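Local coordinates for trafficking protein particle complex subunit 3 (Naegleria fowleri, PDB 6AQ3), which is a subunit of the TRAPP complex that carries a covalently bound palmitic acid and probably acts in the tethering of transport vesicles, at residues E116-F121 and E178-L183; D122-N127 and Y142-I147; Q138-Y143 and L172-S177. All coordinates share one frame; numbering follows the deposited sequence.

Contact 1 (E116-F121 and E178-L183); sequences EYSIVF and EIRVRL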
# COMPACT_ATOMS: atom_id res chain seq x y z
N GLU C 116 27.23 -7.38 -11.44
CA GLU C 116 25.90 -7.16 -12.00
C GLU C 116 25.16 -8.48 -12.09
O GLU C 116 25.74 -9.52 -12.43
CB GLU C 116 25.92 -6.57 -13.41
CG GLU C 116 26.79 -5.38 -13.61
CD GLU C 116 26.65 -4.85 -15.02
OE1 GLU C 116 27.27 -3.81 -15.33
OE2 GLU C 116 25.92 -5.49 -15.80
N TYR C 117 23.87 -8.43 -11.80
CA TYR C 117 22.98 -9.54 -12.04
C TYR C 117 21.60 -8.96 -12.31
O TYR C 117 21.33 -7.79 -12.01
CB TYR C 117 22.97 -10.53 -10.86
CG TYR C 117 22.51 -9.95 -9.53
CD1 TYR C 117 21.15 -9.83 -9.23
CD2 TYR C 117 23.43 -9.51 -8.58
CE1 TYR C 117 20.72 -9.29 -8.02
CE2 TYR C 117 23.01 -8.98 -7.36
CZ TYR C 117 21.65 -8.88 -7.09
OH TYR C 117 21.20 -8.36 -5.90
N SER C 118 20.72 -9.78 -12.87
CA SER C 118 19.34 -9.41 -13.07
C SER C 118 18.45 -10.30 -12.23
O SER C 118 18.79 -11.46 -11.97
CB SER C 118 18.92 -9.52 -14.54
OG SER C 118 19.61 -8.57 -15.34
N ILE C 119 17.32 -9.75 -11.81
CA ILE C 119 16.28 -10.49 -11.10
C ILE C 119 15.10 -10.59 -12.06
O ILE C 119 14.50 -9.57 -12.42
CB ILE C 119 15.88 -9.80 -9.78
CG1 ILE C 119 17.06 -9.72 -8.81
CG2 ILE C 119 14.74 -10.53 -9.11
CD1 ILE C 119 16.77 -8.93 -7.52
N VAL C 120 14.77 -11.80 -12.49
CA VAL C 120 13.70 -12.02 -13.45
C VAL C 120 12.54 -12.75 -12.79
O VAL C 120 12.75 -13.65 -11.97
CB VAL C 120 14.19 -12.79 -14.69
CG1 VAL C 120 15.19 -11.95 -15.49
CG2 VAL C 120 14.80 -14.11 -14.30
N PHE C 121 11.32 -12.36 -13.15
CA PHE C 121 10.11 -12.98 -12.61
C PHE C 121 8.96 -12.78 -13.58
O PHE C 121 8.91 -11.77 -14.29
CB PHE C 121 9.75 -12.43 -11.21
CG PHE C 121 9.79 -10.94 -11.09
CD1 PHE C 121 11.00 -10.25 -11.04
CD2 PHE C 121 8.61 -10.22 -10.96
CE1 PHE C 121 11.03 -8.88 -10.89
CE2 PHE C 121 8.62 -8.85 -10.81
CZ PHE C 121 9.82 -8.17 -10.77
N GLU C 178 12.21 -8.00 -15.52
CA GLU C 178 13.64 -8.10 -15.28
C GLU C 178 14.09 -6.82 -14.61
O GLU C 178 13.84 -5.73 -15.12
CB GLU C 178 14.42 -8.32 -16.57
CG GLU C 178 15.95 -8.23 -16.36
CD GLU C 178 16.76 -8.51 -17.62
OE1 GLU C 178 16.16 -8.79 -18.68
OE2 GLU C 178 18.01 -8.45 -17.54
N ILE C 179 14.78 -6.96 -13.48
CA ILE C 179 15.35 -5.85 -12.74
C ILE C 179 16.87 -6.05 -12.67
O ILE C 179 17.33 -7.14 -12.30
CB ILE C 179 14.74 -5.74 -11.33
CG1 ILE C 179 13.27 -5.34 -11.44
CG2 ILE C 179 15.51 -4.74 -10.50
CD1 ILE C 179 12.51 -5.36 -10.12
N ARG C 180 17.63 -5.03 -13.03
CA ARG C 180 19.08 -5.07 -13.07
C ARG C 180 19.63 -4.46 -11.79
O ARG C 180 19.17 -3.39 -11.37
CB ARG C 180 19.62 -4.29 -14.27
CG ARG C 180 21.11 -4.51 -14.57
CD ARG C 180 21.31 -5.94 -15.00
NE ARG C 180 22.62 -6.19 -15.56
CZ ARG C 180 23.07 -7.39 -15.90
NH1 ARG C 180 22.31 -8.46 -15.73
NH2 ARG C 180 24.29 -7.52 -16.40
N VAL C 181 20.61 -5.12 -11.18
CA VAL C 181 21.25 -4.64 -9.97
C VAL C 181 22.75 -4.59 -10.23
O VAL C 181 23.35 -5.63 -10.52
CB VAL C 181 20.95 -5.54 -8.75
CG1 VAL C 181 21.51 -4.91 -7.50
CG2 VAL C 181 19.43 -5.79 -8.61
N ARG C 182 23.35 -3.40 -10.10
CA ARG C 182 24.77 -3.18 -10.37
C ARG C 182 25.46 -2.53 -9.18
O ARG C 182 24.96 -1.54 -8.63
CB ARG C 182 24.94 -2.31 -11.63
CG ARG C 182 24.37 -3.02 -12.85
CD ARG C 182 24.49 -2.24 -14.15
NE ARG C 182 23.56 -1.11 -14.19
CZ ARG C 182 23.92 0.16 -14.03
NH1 ARG C 182 25.20 0.49 -13.84
NH2 ARG C 182 22.98 1.11 -14.09
N LEU C 183 26.59 -3.10 -8.77
CA LEU C 183 27.39 -2.55 -7.67
C LEU C 183 28.27 -1.39 -8.15
O LEU C 183 29.04 -1.53 -9.10
CB LEU C 183 28.27 -3.64 -7.06
CG LEU C 183 29.28 -3.11 -6.04
CD1 LEU C 183 28.52 -2.74 -4.78
CD2 LEU C 183 30.37 -4.12 -5.74

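Contact 2 (D122-N127 and Y142-I147); sequences DENPLN and YYSNII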
# COMPACT_ATOMS: atom_id res chain seq x y z
N ASP C 122 8.06 -13.77 -13.66
CA ASP C 122 6.95 -13.70 -14.60
C ASP C 122 5.64 -13.18 -14.00
O ASP C 122 4.75 -12.80 -14.77
CB ASP C 122 6.73 -15.06 -15.30
CG ASP C 122 6.38 -16.20 -14.35
OD1 ASP C 122 6.43 -16.00 -13.12
OD2 ASP C 122 6.06 -17.30 -14.88
N GLU C 123 5.48 -13.16 -12.68
CA GLU C 123 4.24 -12.68 -12.07
C GLU C 123 4.52 -11.59 -11.04
O GLU C 123 5.56 -11.59 -10.38
CB GLU C 123 3.47 -13.82 -11.38
N ASN C 124 3.60 -10.64 -10.93
CA ASN C 124 3.76 -9.53 -9.99
C ASN C 124 2.40 -9.04 -9.49
O ASN C 124 1.66 -8.38 -10.24
CB ASN C 124 4.51 -8.37 -10.65
CG ASN C 124 4.75 -7.21 -9.70
OD1 ASN C 124 4.27 -7.20 -8.56
ND2 ASN C 124 5.49 -6.21 -10.16
N PRO C 125 2.08 -9.26 -8.21
CA PRO C 125 0.75 -8.88 -7.71
C PRO C 125 0.43 -7.40 -7.83
O PRO C 125 -0.75 -7.05 -7.93
CB PRO C 125 0.77 -9.33 -6.25
CG PRO C 125 2.22 -9.34 -5.88
CD PRO C 125 2.92 -9.81 -7.14
N LEU C 126 1.44 -6.52 -7.84
CA LEU C 126 1.14 -5.10 -8.03
C LEU C 126 0.53 -4.85 -9.40
O LEU C 126 -0.17 -3.86 -9.59
CB LEU C 126 2.39 -4.24 -7.87
CG LEU C 126 3.22 -4.37 -6.60
CD1 LEU C 126 4.33 -3.33 -6.70
CD2 LEU C 126 2.38 -4.23 -5.31
N ASN C 127 0.83 -5.71 -10.38
CA ASN C 127 0.36 -5.54 -11.75
C ASN C 127 -1.08 -6.01 -11.99
O ASN C 127 -1.59 -5.79 -13.09
CB ASN C 127 1.28 -6.28 -12.73
CG ASN C 127 2.57 -5.55 -12.98
OD1 ASN C 127 2.78 -4.46 -12.47
ND2 ASN C 127 3.44 -6.14 -13.79
N TYR C 142 7.50 2.55 -15.73
CA TYR C 142 7.81 1.34 -14.98
C TYR C 142 6.92 1.33 -13.75
O TYR C 142 7.30 1.80 -12.66
CB TYR C 142 9.29 1.25 -14.65
CG TYR C 142 10.12 0.84 -15.84
CD1 TYR C 142 9.88 -0.38 -16.50
CD2 TYR C 142 11.18 1.64 -16.30
CE1 TYR C 142 10.65 -0.78 -17.60
CE2 TYR C 142 11.96 1.25 -17.41
CZ TYR C 142 11.69 0.04 -18.04
OH TYR C 142 12.43 -0.37 -19.12
N TYR C 143 5.73 0.75 -13.93
CA TYR C 143 4.66 0.78 -12.94
C TYR C 143 5.15 0.40 -11.54
O TYR C 143 4.73 1.01 -10.55
CB TYR C 143 3.55 -0.16 -13.39
CG TYR C 143 2.31 -0.08 -12.53
CD1 TYR C 143 1.33 0.87 -12.77
CD2 TYR C 143 2.15 -0.95 -11.46
CE1 TYR C 143 0.17 0.94 -11.97
CE2 TYR C 143 1.04 -0.88 -10.67
CZ TYR C 143 0.06 0.06 -10.92
OH TYR C 143 -1.03 0.10 -10.10
N SER C 144 6.03 -0.60 -11.44
CA SER C 144 6.52 -1.12 -10.16
C SER C 144 7.89 -0.58 -9.77
O SER C 144 8.59 -1.24 -8.99
CB SER C 144 6.59 -2.64 -10.20
OG SER C 144 5.32 -3.19 -10.38
N ASN C 145 8.26 0.62 -10.22
CA ASN C 145 9.62 1.11 -10.01
C ASN C 145 9.96 1.27 -8.54
O ASN C 145 11.15 1.25 -8.18
CB ASN C 145 9.83 2.44 -10.72
CG ASN C 145 11.22 2.54 -11.34
OD1 ASN C 145 11.80 1.53 -11.71
ND2 ASN C 145 11.73 3.77 -11.50
N ILE C 146 8.95 1.37 -7.67
CA ILE C 146 9.19 1.43 -6.23
C ILE C 146 10.06 0.26 -5.76
O ILE C 146 10.78 0.38 -4.76
CB ILE C 146 7.84 1.47 -5.49
CG1 ILE C 146 8.05 1.92 -4.05
CG2 ILE C 146 7.20 0.09 -5.49
CD1 ILE C 146 6.77 2.42 -3.40
N ILE C 147 10.01 -0.88 -6.46
CA ILE C 147 10.84 -2.03 -6.09
C ILE C 147 12.32 -1.71 -6.21
O ILE C 147 13.13 -2.11 -5.37
CB ILE C 147 10.46 -3.27 -6.92
CG1 ILE C 147 8.99 -3.67 -6.67
CG2 ILE C 147 11.36 -4.48 -6.58
CD1 ILE C 147 8.54 -4.87 -7.47
O HOH W 1 -0.76 -1.71 -8.26

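Contact 3 (Q138-Y143 and L172-S177); sequences QKRLYY and LGDDQS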
# COMPACT_ATOMS: atom_id res chain seq x y z
N GLN C 138 4.20 3.48 -24.55
CA GLN C 138 5.23 4.00 -25.43
C GLN C 138 6.22 4.86 -24.66
O GLN C 138 7.40 4.91 -25.01
CB GLN C 138 4.58 4.79 -26.57
N LYS C 139 5.75 5.54 -23.61
CA LYS C 139 6.61 6.33 -22.75
C LYS C 139 7.34 5.49 -21.71
O LYS C 139 8.13 6.04 -20.93
CB LYS C 139 5.79 7.43 -22.08
CG LYS C 139 5.37 8.55 -23.05
CD LYS C 139 4.50 9.57 -22.32
CE LYS C 139 3.69 10.44 -23.28
NZ LYS C 139 2.28 10.64 -22.78
N ARG C 140 7.09 4.18 -21.68
CA ARG C 140 7.81 3.24 -20.81
C ARG C 140 7.73 3.65 -19.34
O ARG C 140 8.74 3.74 -18.63
CB ARG C 140 9.26 3.06 -21.27
CG ARG C 140 9.32 2.18 -22.52
CD ARG C 140 10.70 1.72 -22.93
NE ARG C 140 11.12 0.63 -22.06
CZ ARG C 140 10.82 -0.65 -22.26
NH1 ARG C 140 10.07 -1.01 -23.30
NH2 ARG C 140 11.24 -1.58 -21.41
N LEU C 141 6.51 3.84 -18.85
CA LEU C 141 6.32 3.84 -17.40
C LEU C 141 6.77 2.50 -16.83
O LEU C 141 6.47 1.44 -17.38
CB LEU C 141 4.84 4.05 -17.07
CG LEU C 141 4.38 3.77 -15.65
CD1 LEU C 141 4.82 4.91 -14.75
CD2 LEU C 141 2.85 3.58 -15.62
N TYR C 142 7.50 2.55 -15.73
CA TYR C 142 7.81 1.34 -14.98
C TYR C 142 6.92 1.33 -13.75
O TYR C 142 7.30 1.80 -12.66
CB TYR C 142 9.29 1.25 -14.65
CG TYR C 142 10.12 0.84 -15.84
CD1 TYR C 142 9.88 -0.38 -16.50
CD2 TYR C 142 11.18 1.64 -16.30
CE1 TYR C 142 10.65 -0.78 -17.60
CE2 TYR C 142 11.96 1.25 -17.41
CZ TYR C 142 11.69 0.04 -18.04
OH TYR C 142 12.43 -0.37 -19.12
N TYR C 143 5.73 0.75 -13.93
CA TYR C 143 4.66 0.78 -12.94
C TYR C 143 5.15 0.40 -11.54
O TYR C 143 4.73 1.01 -10.55
CB TYR C 143 3.55 -0.16 -13.39
CG TYR C 143 2.31 -0.08 -12.53
CD1 TYR C 143 1.33 0.87 -12.77
CD2 TYR C 143 2.15 -0.95 -11.46
CE1 TYR C 143 0.17 0.94 -11.97
CE2 TYR C 143 1.04 -0.88 -10.67
CZ TYR C 143 0.06 0.06 -10.92
OH TYR C 143 -1.03 0.10 -10.10
N LEU C 172 4.51 -3.55 -20.50
CA LEU C 172 5.00 -2.90 -21.71
C LEU C 172 5.14 -3.87 -22.87
O LEU C 172 5.71 -3.51 -23.90
CB LEU C 172 6.34 -2.22 -21.42
CG LEU C 172 6.42 -1.33 -20.17
CD1 LEU C 172 7.85 -1.10 -19.80
CD2 LEU C 172 5.74 0.02 -20.39
N GLY C 173 4.61 -5.08 -22.74
CA GLY C 173 4.69 -6.08 -23.78
C GLY C 173 5.86 -7.01 -23.70
O GLY C 173 6.04 -7.84 -24.60
N ASP C 174 6.66 -6.94 -22.63
CA ASP C 174 7.78 -7.85 -22.46
C ASP C 174 7.28 -9.20 -21.94
O ASP C 174 6.18 -9.31 -21.38
CB ASP C 174 8.82 -7.25 -21.50
CG ASP C 174 9.40 -5.95 -22.03
OD1 ASP C 174 9.67 -5.89 -23.24
OD2 ASP C 174 9.55 -4.98 -21.25
N ASP C 175 8.08 -10.24 -22.18
CA ASP C 175 7.69 -11.60 -21.81
C ASP C 175 7.83 -11.88 -20.32
O ASP C 175 7.27 -12.87 -19.83
CB ASP C 175 8.46 -12.60 -22.67
CG ASP C 175 9.94 -12.43 -22.59
OD1 ASP C 175 10.39 -11.30 -22.32
OD2 ASP C 175 10.67 -13.40 -22.87
N GLN C 176 8.61 -11.07 -19.60
CA GLN C 176 8.77 -11.22 -18.16
C GLN C 176 9.25 -9.90 -17.58
O GLN C 176 9.60 -8.97 -18.30
CB GLN C 176 9.77 -12.34 -17.84
CG GLN C 176 11.18 -12.01 -18.30
CD GLN C 176 12.16 -13.14 -18.05
OE1 GLN C 176 11.76 -14.29 -17.89
NE2 GLN C 176 13.45 -12.82 -18.05
N SER C 177 9.30 -9.85 -16.25
CA SER C 177 9.92 -8.72 -15.55
C SER C 177 11.39 -9.02 -15.35
O SER C 177 11.77 -10.16 -15.06
CB SER C 177 9.26 -8.45 -14.20
OG SER C 177 7.95 -7.97 -14.38

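Contact 1 (E116-F121 and E178-L183)
Strands 116-121 and 178-183 run antiparallel, their axes 4.4 Å apart at closest and 159° between directions. Tyr117 pairs with Val181 and Ile119 with Ile179 as hydrogen-bonded pairs; the bond from Val181 N to Tyr117 O (2.9 Å) lies almost along the carbonyl axis. On the face of Glu116, Ser118 and Val120 a polar chain crosses the strands. Arg180, bent at chi2 (66°), turns its guanidinium over the neighbouring strand, where NH1 donates in plane to Ser118 OG (2.7 Å). Arg180 NH2 forms a salt bridge with Glu116 OE2 (2.7 Å), which is met on its anti lone pair, carboxylate and guanidinium planes nearly perpendicular. Ser118 OG donates a hydrogen bond to Glu178 OE2 (2.7 Å), so the hydroxyl accepts from the arginine and donates to the carboxylate. These are the two central strands of the four-stranded antiparallel sheet of the TRAPP subunit. On the other face, packed against helix 85-101, the Tyr117 ring occupies the crowded chi1 position (60°) and receives Val181 CB in a CH-pi contact, 4.0 Å from its centroid; its OH bonds to Thr88. Farther along, Ile179 CD1 meets the edge of the Phe121 ring, 3.9 Å from CE1.

Contact 2 (D122-N127 and Y142-I147)
A single water joins the two loops where they do not bond directly: it donates to Leu126 O (2.6 Å) and accepts from Tyr143 OH (2.6 Å), lying in the plane of the tyrosine ring at its edge. Tyr143 CG is anti to the backbone N (chi1 -173°), which carries the ring alongside the 3-10 turn, so that CE2 comes within 3.4 Å of Leu126 O. Asn127 runs past the ring in the opposite direction, its amide plane 68° from the ring plane and OD1 3.7 Å from Tyr143 CD2. Segment 122-127 leaves the sheet and folds as an Asx turn, Asn124 OD1 accepting from Leu126 N at 3.0 Å, though the donor stands well above the plane of the amide carbonyl. The other segment makes a type I beta turn from Tyr142 to Asn145 and leads into helix 146-157. With OD1 committed to its own turn, Asn124 presents ND2 to Ser144 OG (3.0 Å), a weak bond bent to 122°. Asn127 OD1 also approaches that hydroxyl, and Leu126 CD1 lies 3.8 Å from Ser144 OG, so both amides and the leucine converge on the serine hydroxyl. Leu126 also packs on Tyr35 and Leu101 of two helices, while Ile147, beside the Asn124 amide, touches the bound palmitic acid.

Contact 3 (Q138-Y143 and L172-S177)
Leu172 carries the close part of this contact, reaching from the loop before strand 177-186 into the bend between helices 134-138 and 146-157. Its CG is anti to the carbonyl carbon, and the two methyls divide the work. CD2 comes against Leu141 O at 3.4 Å and also lies near the CA of Arg140. Leu172 CD1 touches two flat groups that lie next to each other: it is 3.6 Å from Tyr142 CE1, the leucine crossing the tyrosine side chain at about a right angle, and it sits over one face of the Arg140 guanidinium, off the centre of the group, nearest NH2 at 3.8 Å. Leu141 faces elsewhere, packing on Val49 and Ile52 of helix 49-75.

The bend itself is a Schellman motif: Arg140, the first residue after helix 134-138 to leave helical backbone angles, has positive phi (56°), with two bonds back into the last helical turn. Its own side chain is bent at chi3 (77°), so that NH2 donates almost straight to Tyr142 OH (2.9 Å), which lies in the guanidinium plane; NE adds a weak bond to the same oxygen. The tyrosine thus helps to hold the guanidinium against which Leu172 CD1 rests, and its ring meets that of Tyr166 on strand 160-168.

Toward solvent the contact loosens. Asp174 faces the arginine across a long salt bridge, OD2 to Arg140 NH2 3.8 Å, with carboxylate and guanidinium planes 46° apart. The stronger partner of that oxygen is the backbone N of Cys169, which holds the aspartate to its own loop. The arginine's orientation therefore probably owes more to the tyrosine hydroxyl than to the acid, which may contribute a modest, partly solvent-screened attraction that helps to balance the guanidinium charge.

Contacts 1 and 2 are buried, whereas contact 3 lies at the surface, farther from the centre of the chain. Contact 1 joins two strands by regular backbone bonding; the other two join mainly loop segments and depend on individual side chains, with one water in contact 2. Charge follows place: a short salt bridge continued by hydrogen bonds through a serine on the sheet, neutral amides and hydroxyls inside contact 2, and a long ion pair near the surface in contact 3. The segments of contacts 2 and 3 overlap at Tyr142 and Tyr143, but Tyr143 works in contact 2 and Tyr142 in contact 3. Both abut contact 1: Ile147 CG2 packs on Ile179 CD1, and Ser177 N probably bonds to Phe121 O.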